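PDB 4R4K: uncharacterized protein from Bacteroides caccae, which is of unknown function but adopts a cystatin-like fold and is a divergent member of the DUF4348 family. Local coordinates for residues T28-P33 with W116-C121; P37-A42 with Y126-P131; E87-V92 with F108-D113. One frame throughout, in Å; residues are numbered along the deposited sequence.

Interaction 1 of 3, residues T28-P33 with W116-C121; sequences TRIKFP and WYVVDC. With ACT (acetate ion), chain E.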
loop_
_atom_site.group_PDB
_atom_site.type_symbol
_atom_site.label_atom_id
_atom_site.label_comp_id
_atom_site.label_asym_id
_atom_site.label_seq_id
_atom_site.Cartn_x
_atom_site.Cartn_y
_atom_site.Cartn_z
ATOM N N THR A 28 -13.110 3.765 -0.121
ATOM C CA THR A 28 -14.066 3.384 -1.194
ATOM C C THR A 28 -13.378 2.873 -2.449
ATOM O O THR A 28 -14.026 2.240 -3.291
ATOM C CB THR A 28 -15.020 4.543 -1.624
ATOM O OG1 THR A 28 -14.343 5.564 -2.369
ATOM C CG2 THR A 28 -15.774 5.139 -0.435
ATOM N N ARG A 29 -12.077 3.157 -2.597
ATOM C CA ARG A 29 -11.328 2.779 -3.796
ATOM C C ARG A 29 -10.305 1.679 -3.586
ATOM O O ARG A 29 -9.318 1.580 -4.309
ATOM C CB ARG A 29 -10.688 4.006 -4.415
ATOM C CG ARG A 29 -11.673 5.016 -4.933
ATOM C CD ARG A 29 -12.686 4.424 -5.914
ATOM N NE ARG A 29 -13.405 5.493 -6.583
ATOM C CZ ARG A 29 -12.947 6.189 -7.620
ATOM N NH1 ARG A 29 -11.775 5.920 -8.192
ATOM N NH2 ARG A 29 -13.678 7.175 -8.095
ATOM N N ILE A 30 -10.569 0.827 -2.611
ATOM C CA ILE A 30 -9.759 -0.346 -2.392
ATOM C C ILE A 30 -10.677 -1.555 -2.449
ATOM O O ILE A 30 -11.725 -1.560 -1.799
ATOM C CB ILE A 30 -9.040 -0.299 -1.039
ATOM C CG1 ILE A 30 -8.185 0.978 -0.948
ATOM C CG2 ILE A 30 -8.184 -1.552 -0.906
ATOM C CD1 ILE A 30 -7.707 1.327 0.445
ATOM N N LYS A 31 -10.309 -2.540 -3.266
ATOM C CA LYS A 31 -11.111 -3.758 -3.403
ATOM C C LYS A 31 -10.645 -4.833 -2.415
ATOM O O LYS A 31 -9.719 -5.577 -2.688
ATOM C CB LYS A 31 -11.084 -4.267 -4.844
ATOM C CG LYS A 31 -11.886 -3.375 -5.802
ATOM C CD LYS A 31 -11.897 -3.904 -7.228
ATOM C CE LYS A 31 -13.048 -3.343 -8.075
ATOM N NZ LYS A 31 -14.283 -3.009 -7.304
ATOM N N PHE A 32 -11.295 -4.877 -1.257
ATOM C CA PHE A 32 -11.009 -5.836 -0.209
ATOM C C PHE A 32 -11.840 -7.099 -0.410
ATOM O O PHE A 32 -12.982 -7.010 -0.856
ATOM C CB PHE A 32 -11.352 -5.245 1.166
ATOM C CG PHE A 32 -10.518 -4.048 1.552
ATOM C CD1 PHE A 32 -9.181 -4.198 1.904
ATOM C CD2 PHE A 32 -11.079 -2.753 1.612
ATOM C CE1 PHE A 32 -8.420 -3.107 2.274
ATOM C CE2 PHE A 32 -10.310 -1.648 1.993
ATOM C CZ PHE A 32 -8.984 -1.823 2.323
ATOM N N PRO A 33 -11.294 -8.270 -0.026
ATOM C CA PRO A 33 -9.947 -8.467 0.505
ATOM C C PRO A 33 -8.965 -8.397 -0.627
ATOM O O PRO A 33 -9.306 -8.704 -1.771
ATOM C CB PRO A 33 -9.989 -9.883 1.099
ATOM C CG PRO A 33 -11.098 -10.561 0.378
ATOM C CD PRO A 33 -12.104 -9.504 0.039
ATOM N N TRP A 116 -10.475 4.073 -10.835
ATOM C CA TRP A 116 -9.269 3.429 -10.327
ATOM C C TRP A 116 -9.492 2.851 -8.936
ATOM O O TRP A 116 -10.157 3.466 -8.094
ATOM C CB TRP A 116 -8.121 4.420 -10.284
ATOM C CG TRP A 116 -7.594 4.772 -11.633
ATOM C CD1 TRP A 116 -7.924 5.863 -12.373
ATOM C CD2 TRP A 116 -6.592 4.071 -12.371
ATOM N NE1 TRP A 116 -7.210 5.868 -13.537
ATOM C CE2 TRP A 116 -6.374 4.787 -13.562
ATOM C CE3 TRP A 116 -5.865 2.903 -12.150
ATOM C CZ2 TRP A 116 -5.469 4.366 -14.540
ATOM C CZ3 TRP A 116 -4.950 2.497 -13.105
ATOM C CH2 TRP A 116 -4.757 3.227 -14.289
ATOM N N TYR A 117 -8.927 1.674 -8.726
ATOM C CA TYR A 117 -8.929 1.008 -7.442
ATOM C C TYR A 117 -7.565 0.413 -7.141
ATOM O O TYR A 117 -6.826 0.008 -8.051
ATOM C CB TYR A 117 -9.907 -0.155 -7.430
ATOM C CG TYR A 117 -11.316 0.230 -7.602
ATOM C CD1 TYR A 117 -11.832 0.371 -8.868
ATOM C CD2 TYR A 117 -12.163 0.434 -6.515
ATOM C CE1 TYR A 117 -13.137 0.729 -9.031
ATOM C CE2 TYR A 117 -13.476 0.809 -6.675
ATOM C CZ TYR A 117 -13.951 0.934 -7.952
ATOM O OH TYR A 117 -15.237 1.318 -8.147
ATOM N N VAL A 118 -7.283 0.325 -5.850
ATOM C CA VAL A 118 -6.202 -0.530 -5.377
ATOM C C VAL A 118 -6.744 -1.949 -5.315
ATOM O O VAL A 118 -7.795 -2.175 -4.723
ATOM C CB VAL A 118 -5.703 -0.095 -4.000
ATOM C CG1 VAL A 118 -4.755 -1.149 -3.423
ATOM C CG2 VAL A 118 -5.010 1.245 -4.127
ATOM N N VAL A 119 -6.052 -2.872 -5.977
ATOM C CA VAL A 119 -6.440 -4.283 -5.963
ATOM C C VAL A 119 -5.485 -5.193 -5.210
ATOM O O VAL A 119 -5.849 -6.323 -4.873
ATOM C CB VAL A 119 -6.662 -4.834 -7.380
ATOM C CG1 VAL A 119 -7.792 -4.075 -8.074
ATOM C CG2 VAL A 119 -5.385 -4.808 -8.202
ATOM N N ASP A 120 -4.264 -4.726 -4.930
ATOM C CA ASP A 120 -3.345 -5.510 -4.139
ATOM C C ASP A 120 -2.328 -4.603 -3.493
ATOM O O ASP A 120 -2.067 -3.484 -3.975
ATOM C CB ASP A 120 -2.655 -6.581 -4.977
ATOM C CG ASP A 120 -2.219 -7.793 -4.146
ATOM O OD1 ASP A 120 -2.488 -7.868 -2.920
ATOM O OD2 ASP A 120 -1.580 -8.689 -4.740
ATOM N N CYS A 121 -1.771 -5.081 -2.401
ATOM C CA CYS A 121 -0.761 -4.333 -1.695
ATOM C C CYS A 121 0.091 -5.284 -0.858
ATOM O O CYS A 121 -0.424 -6.230 -0.257
ATOM C CB CYS A 121 -1.403 -3.287 -0.805
ATOM S SG CYS A 121 -0.259 -2.357 0.253
HETATM C C ACT E . -17.165 8.372 -6.087
HETATM O O ACT E . -16.260 8.303 -6.932
HETATM O OXT ACT E . -18.316 7.978 -6.357
HETATM C CH3 ACT E . -16.869 8.939 -4.730
HETATM O O HOH W 1 -8.524 -6.925 -4.887
#

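Interaction 2 of 3, residues P37-A42 with Y126-P131; sequences PITLLA and YGYDLP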
loop_
_atom_site.group_PDB
_atom_site.type_symbol
_atom_site.label_atom_id
_atom_site.label_comp_id
_atom_site.label_asym_id
_atom_site.label_seq_id
_atom_site.Cartn_x
_atom_site.Cartn_y
_atom_site.Cartn_z
ATOM N N PRO A 37 -3.053 -12.329 0.396
ATOM C CA PRO A 37 -3.248 -12.225 1.838
ATOM C C PRO A 37 -1.931 -12.001 2.582
ATOM O O PRO A 37 -0.852 -12.110 2.008
ATOM C CB PRO A 37 -3.830 -13.592 2.213
ATOM C CG PRO A 37 -3.261 -14.523 1.209
ATOM C CD PRO A 37 -3.130 -13.730 -0.069
ATOM N N ILE A 38 -2.032 -11.667 3.856
ATOM C CA ILE A 38 -0.875 -11.529 4.712
ATOM C C ILE A 38 -0.416 -12.946 5.045
ATOM O O ILE A 38 -1.226 -13.728 5.490
ATOM C CB ILE A 38 -1.244 -10.726 5.975
ATOM C CG1 ILE A 38 -1.613 -9.272 5.583
ATOM C CG2 ILE A 38 -0.104 -10.711 6.986
ATOM C CD1 ILE A 38 -2.449 -8.538 6.613
ATOM N N THR A 39 0.866 -13.249 4.833
ATOM C CA THR A 39 1.450 -14.566 5.128
ATOM C C THR A 39 2.553 -14.420 6.183
ATOM O O THR A 39 3.547 -13.731 5.967
ATOM C CB THR A 39 2.090 -15.231 3.898
ATOM O OG1 THR A 39 1.111 -15.375 2.879
ATOM C CG2 THR A 39 2.633 -16.620 4.243
ATOM N N LEU A 40 2.368 -15.111 7.302
ATOM C CA LEU A 40 3.315 -15.091 8.433
ATOM C C LEU A 40 3.745 -16.545 8.813
ATOM O O LEU A 40 3.008 -17.484 8.514
ATOM C CB LEU A 40 2.630 -14.407 9.615
ATOM C CG LEU A 40 2.004 -13.019 9.340
ATOM C CD1 LEU A 40 1.191 -12.536 10.530
ATOM C CD2 LEU A 40 3.044 -11.974 8.994
ATOM N N LEU A 41 4.918 -16.746 9.419
ATOM C CA LEU A 41 5.310 -18.079 9.951
ATOM C C LEU A 41 4.727 -18.233 11.339
ATOM O O LEU A 41 4.878 -17.334 12.159
ATOM C CB LEU A 41 6.837 -18.236 10.059
ATOM C CG LEU A 41 7.649 -19.122 9.130
ATOM C CD1 LEU A 41 8.957 -19.498 9.814
ATOM C CD2 LEU A 41 6.883 -20.367 8.729
ATOM N N ALA A 42 4.129 -19.379 11.622
ATOM C CA ALA A 42 3.683 -19.670 12.992
ATOM C C ALA A 42 4.872 -19.834 13.943
ATOM O O ALA A 42 6.026 -19.958 13.518
ATOM C CB ALA A 42 2.807 -20.917 13.034
ATOM N N TYR A 126 3.169 -5.526 7.655
ATOM C CA TYR A 126 2.880 -6.921 7.806
ATOM C C TYR A 126 3.899 -7.800 7.072
ATOM O O TYR A 126 3.555 -8.774 6.402
ATOM C CB TYR A 126 1.477 -7.217 7.319
ATOM C CG TYR A 126 0.410 -6.316 7.909
ATOM C CD1 TYR A 126 0.187 -6.278 9.262
ATOM C CD2 TYR A 126 -0.361 -5.502 7.102
ATOM C CE1 TYR A 126 -0.783 -5.453 9.788
ATOM C CE2 TYR A 126 -1.335 -4.663 7.615
ATOM C CZ TYR A 126 -1.540 -4.636 8.955
ATOM O OH TYR A 126 -2.516 -3.837 9.471
ATOM N N GLY A 127 5.173 -7.483 7.254
ATOM C CA GLY A 127 6.258 -8.222 6.620
ATOM C C GLY A 127 6.351 -9.662 7.065
ATOM O O GLY A 127 5.803 -10.087 8.103
ATOM N N TYR A 128 7.085 -10.436 6.281
ATOM C CA TYR A 128 7.253 -11.832 6.604
ATOM C C TYR A 128 8.065 -11.926 7.897
ATOM O O TYR A 128 7.996 -12.926 8.558
ATOM C CB TYR A 128 7.966 -12.592 5.502
ATOM C CG TYR A 128 7.873 -14.085 5.700
ATOM C CD1 TYR A 128 6.724 -14.780 5.321
ATOM C CD2 TYR A 128 8.905 -14.794 6.282
ATOM C CE1 TYR A 128 6.618 -16.144 5.494
ATOM C CE2 TYR A 128 8.809 -16.157 6.464
ATOM C CZ TYR A 128 7.666 -16.824 6.067
ATOM O OH TYR A 128 7.568 -18.179 6.251
ATOM N N ASP A 129 8.819 -10.866 8.262
ATOM C CA ASP A 129 9.589 -10.866 9.529
ATOM C C ASP A 129 8.773 -10.558 10.780
ATOM O O ASP A 129 9.324 -10.502 11.881
ATOM C CB ASP A 129 10.737 -9.855 9.572
ATOM C CG ASP A 129 11.878 -10.197 8.648
ATOM O OD1 ASP A 129 11.990 -11.375 8.234
ATOM O OD2 ASP A 129 12.681 -9.272 8.376
ATOM N N LEU A 130 7.485 -10.293 10.616
ATOM C CA LEU A 130 6.641 -10.058 11.774
ATOM C C LEU A 130 6.210 -11.336 12.493
ATOM O O LEU A 130 5.594 -12.222 11.883
ATOM C CB LEU A 130 5.395 -9.295 11.360
ATOM C CG LEU A 130 4.417 -8.838 12.450
ATOM C CD1 LEU A 130 5.078 -7.752 13.278
ATOM C CD2 LEU A 130 3.137 -8.331 11.810
ATOM N N PRO A 131 6.505 -11.430 13.807
ATOM C CA PRO A 131 6.011 -12.591 14.548
ATOM C C PRO A 131 4.496 -12.600 14.565
ATOM O O PRO A 131 3.868 -11.561 14.747
ATOM C CB PRO A 131 6.568 -12.377 15.957
ATOM C CG PRO A 131 7.750 -11.506 15.773
ATOM C CD PRO A 131 7.402 -10.601 14.632
HETATM O O HOH W 2 3.760 -11.025 4.833
HETATM O O HOH W 3 6.281 -14.365 10.318
#

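Interaction 3 of 3, residues E87-V92 with F108-D113; sequences EPVHKV and FEQAAD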
loop_
_atom_site.group_PDB
_atom_site.type_symbol
_atom_site.label_atom_id
_atom_site.label_comp_id
_atom_site.label_asym_id
_atom_site.label_seq_id
_atom_site.Cartn_x
_atom_site.Cartn_y
_atom_site.Cartn_z
ATOM N N GLU A 87 1.109 1.515 -17.025
ATOM C CA GLU A 87 0.299 1.304 -18.213
ATOM C C GLU A 87 -1.023 2.056 -18.077
ATOM O O GLU A 87 -1.437 2.422 -16.972
ATOM C CB GLU A 87 0.043 -0.191 -18.430
ATOM C CG GLU A 87 1.348 -1.000 -18.508
ATOM C CD GLU A 87 2.111 -0.753 -19.800
ATOM O OE1 GLU A 87 1.473 -0.380 -20.812
ATOM O OE2 GLU A 87 3.350 -0.939 -19.819
ATOM N N PRO A 88 -1.701 2.296 -19.210
ATOM C CA PRO A 88 -2.942 3.064 -19.154
ATOM C C PRO A 88 -3.973 2.612 -18.121
ATOM O O PRO A 88 -4.646 3.460 -17.560
ATOM C CB PRO A 88 -3.499 2.925 -20.582
ATOM C CG PRO A 88 -2.271 2.839 -21.424
ATOM C CD PRO A 88 -1.288 2.038 -20.608
ATOM N N VAL A 89 -4.162 1.315 -17.914
ATOM C CA VAL A 89 -5.217 0.834 -16.977
ATOM C C VAL A 89 -4.664 0.006 -15.825
ATOM O O VAL A 89 -5.426 -0.630 -15.086
ATOM C CB VAL A 89 -6.331 -0.006 -17.670
ATOM C CG1 VAL A 89 -7.043 0.807 -18.739
ATOM C CG2 VAL A 89 -5.793 -1.321 -18.221
ATOM N N HIS A 90 -3.346 0.021 -15.655
ATOM C CA HIS A 90 -2.679 -0.867 -14.691
ATOM C C HIS A 90 -1.359 -0.235 -14.285
ATOM O O HIS A 90 -0.472 -0.004 -15.124
ATOM C CB HIS A 90 -2.451 -2.237 -15.342
ATOM C CG HIS A 90 -2.012 -3.313 -14.400
ATOM N ND1 HIS A 90 -1.478 -4.508 -14.844
ATOM C CD2 HIS A 90 -1.999 -3.376 -13.044
ATOM C CE1 HIS A 90 -1.183 -5.270 -13.805
ATOM N NE2 HIS A 90 -1.485 -4.604 -12.700
ATOM N N LYS A 91 -1.234 0.069 -12.992
ATOM C CA LYS A 91 -0.025 0.663 -12.468
ATOM C C LYS A 91 0.431 -0.059 -11.204
ATOM O O LYS A 91 -0.391 -0.542 -10.425
ATOM C CB LYS A 91 -0.231 2.149 -12.225
ATOM C CG LYS A 91 -0.620 2.894 -13.509
ATOM C CD LYS A 91 -0.580 4.383 -13.342
ATOM C CE LYS A 91 -1.331 5.091 -14.455
ATOM N NZ LYS A 91 -0.664 4.935 -15.776
ATOM N N VAL A 92 1.741 -0.122 -10.992
ATOM C CA VAL A 92 2.310 -0.717 -9.797
ATOM C C VAL A 92 3.383 0.237 -9.256
ATOM O O VAL A 92 4.249 0.693 -9.992
ATOM C CB VAL A 92 2.956 -2.091 -10.033
ATOM C CG1 VAL A 92 3.615 -2.600 -8.754
ATOM C CG2 VAL A 92 1.937 -3.080 -10.552
ATOM N N PHE A 108 -2.625 -0.817 -8.767
ATOM C CA PHE A 108 -3.807 -0.051 -9.128
ATOM C C PHE A 108 -4.328 -0.540 -10.471
ATOM O O PHE A 108 -3.546 -0.838 -11.384
ATOM C CB PHE A 108 -3.471 1.416 -9.340
ATOM C CG PHE A 108 -2.913 2.105 -8.144
ATOM C CD1 PHE A 108 -3.750 2.724 -7.216
ATOM C CD2 PHE A 108 -1.556 2.172 -7.975
ATOM C CE1 PHE A 108 -3.206 3.387 -6.139
ATOM C CE2 PHE A 108 -1.009 2.823 -6.902
ATOM C CZ PHE A 108 -1.833 3.446 -5.988
ATOM N N GLU A 109 -5.645 -0.669 -10.570
ATOM C CA GLU A 109 -6.265 -1.061 -11.829
ATOM C C GLU A 109 -7.466 -0.170 -12.078
ATOM O O GLU A 109 -8.216 0.160 -11.144
ATOM C CB GLU A 109 -6.661 -2.538 -11.803
ATOM C CG GLU A 109 -5.459 -3.454 -11.793
ATOM C CD GLU A 109 -5.797 -4.924 -11.961
ATOM O OE1 GLU A 109 -6.966 -5.308 -11.737
ATOM O OE2 GLU A 109 -4.873 -5.694 -12.304
ATOM N N GLN A 110 -7.632 0.217 -13.339
ATOM C CA GLN A 110 -8.780 0.962 -13.740
ATOM C C GLN A 110 -9.824 -0.064 -14.151
ATOM O O GLN A 110 -9.628 -0.836 -15.099
ATOM C CB GLN A 110 -8.467 1.925 -14.875
ATOM C CG GLN A 110 -9.588 2.934 -15.062
ATOM C CD GLN A 110 -9.521 3.644 -16.388
ATOM O OE1 GLN A 110 -9.474 3.001 -17.414
ATOM N NE2 GLN A 110 -9.518 4.947 -16.373
ATOM N N ALA A 111 -10.922 -0.060 -13.410
ATOM C CA ALA A 111 -11.967 -1.059 -13.568
ATOM C C ALA A 111 -12.864 -0.760 -14.781
ATOM O O ALA A 111 -12.741 0.289 -15.415
ATOM C CB ALA A 111 -12.803 -1.121 -12.319
ATOM N N ALA A 112 -13.748 -1.703 -15.108
ATOM C CA ALA A 112 -14.644 -1.557 -16.261
ATOM C C ALA A 112 -15.529 -0.310 -16.190
ATOM O O ALA A 112 -15.842 0.269 -17.223
ATOM C CB ALA A 112 -15.503 -2.808 -16.452
ATOM N N ASP A 113 -15.850 0.135 -14.974
ATOM C CA ASP A 113 -16.564 1.397 -14.763
ATOM C C ASP A 113 -15.721 2.682 -14.991
ATOM O O ASP A 113 -16.279 3.777 -14.974
ATOM C CB ASP A 113 -17.213 1.436 -13.373
ATOM C CG ASP A 113 -16.199 1.385 -12.226
ATOM O OD1 ASP A 113 -14.984 1.456 -12.482
ATOM O OD2 ASP A 113 -16.619 1.285 -11.057
HETATM O O HOH W 4 -7.177 -2.970 -15.610
#

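Interaction 1 of 3, residues T28-P33 with W116-C121
Arg29 and Lys31 reach the Tyr117 ring from opposite faces, beside a short backbone bridge. The tight part is main chain: Val118 N donates to Arg29 O at 2.8 Å, and Lys31 N returns an almost straight bond (176°) to Val118 O at 2.9 Å. Both polar groups of Val118 are thus used by the loop, while Ile30 and Val118 lie side by side, Ile30 CG1 4.1 Å from Val118 CB, as branched aliphatics suited to a buried spot.

Arg29 bends at chi2 (-54°), which carries CD back toward the ring; CD comes within 3.8 Å of Tyr117 CE2, off-centre. Beyond it Arg29 NH1 donates to a lone pair of Trp116 O at 2.9 Å. NH2 makes a salt bridge with Glu10 and also holds an acetate, probably from the crystallisation liquor, so a long, many-donor side chain is well used here.

The Lys31 side is looser and solvent-exposed. CE lies over the ring centre and NZ stands 4.0 Å from the Tyr117 centroid in a cation-pi contact, but this lysine was modelled in two conformers, so that contact is probably not permanent. A water joins Lys31 O and Val119 O where the backbones diverge.

The loop after helix 23-28 thereby lines the outer strand 116-123, whose other edge pairs with strand 104-110, while Phe19 of helix 12-21 packs against Arg29, Ile30 and Val118.

Interaction 2 of 3, residues P37-A42 with Y126-P131
Ile38 sets its CD1 methyl on one face of the Tyr126 ring, offset toward the rim and 3.7 Å from CD2. With CD1 anti to CA (chi2 159°), the chain is stretched far enough to reach the ring, while CG2 rests 3.8 Å from Tyr126 CB. A beta-branched residue suits this place because its two arms cover both the ring and the start of the tyrosine side chain. An alanine here would probably open a gap between strand and loop and leave that ring face without the methyl lying over it.

The next bump is Leu40. Its CD2 methyl enters the hollow of the type I turn Gly127-Leu130, 3.5 Å from Gly127 O and 4.3 Å from Leu130 CB; Leu130 N closes the turn on Gly127 O at 3.0 Å. Within the cystatin-like fold, strand 38-41 pairs with strand 48-51 as a small antiparallel sheet, and the loop leading to helix 135-152 lies along it without any direct hydrogen bond.

Waters fill the seam instead. One donates to Thr39 O and Tyr126 O; another accepts from Leu41 N and donates to Tyr128 O and Leu130 O. Tyr128, deposited in two conformers, lays its ring obliquely by Thr39 and Leu41, though its very close approach to Leu41 is doubtful. Tyr126 OH is hydrogen-bonded to Lys57 O, and its ring also touches Leu135, Thr138 and Val142 of helix 135-152.

Interaction 3 of 3, residues E87-V92 with F108-D113
His90 and Glu109 stand side by side on one face of the sheet, pointing the same way, with the carboxylate nearly upright on the imidazole: the two planes are 80° apart. Glu109 OE2 lies above the ring face, offset toward the rim and 3.6 Å from His90 NE2, which makes this a contact over the face and not a hydrogen bond. The NE2 bond goes instead to Glu107 OE2. CG of His90 is anti to the backbone N (chi1 -169°), beside the carbonyl carbon, and the ring beyond it turns an edge to the partner strand, with CD2 3.4 Å from Phe108 O. A flat polar ring suits this partly exposed place, since its rim and its face meet different oxygens.

Lys91 and Phe108 project from the reverse face and form the hydrogen-bonded pair. Lys91 N donates to Phe108 O at 3.0 Å, and Phe108 N returns a nearly straight bond (178°) to Lys91 O at 2.8 Å. Beyond their CB atoms the two part company. Lys91 NZ donates to Glu87 O, 2.9 Å away and above that carbonyl's plane, and to Asn86 OD1, so that its amino group ties down the type I turn Glu87-His90.

At the strand end Val89 and Gln110 cross at about a right angle, Val89 CG1 lying 3.5 Å from Gln110 OE1, while Gln110 NE2 binds Ser8 O. Gln110 N donates to Val89 O at 2.9 Å, and a water there also links Val89 O to Gln110 O.

These strands form an antiparallel hairpin in the middle of the five-stranded sheet, between strands 78-87 and 116-123. Helix 12-21 covers the Lys91 and Phe108 face through Phe12, with Phe15 and Leu16 also on Phe108.

Interactions 1 and 3 adjoin, with centres about 11 Å apart, and share the five-stranded antiparallel sheet: strand 104-110 lies next to strand 116-123, linked by a probable hydrogen bond from Glu109 N to Tyr117 O (2.9 Å) and by the packing of Val118 on Phe108. Interaction 2 lies across the chain's centre from interaction 3, their centres about 28 Å apart, and about 20 Å from the centre of interaction 1. Along the chain, interactions 1 and 2 alternate their segments, and the hairpin of interaction 3 is nested inside both loops. The early loop and strand thus tie back to the last sheet strand and to the loop before helix 135-152.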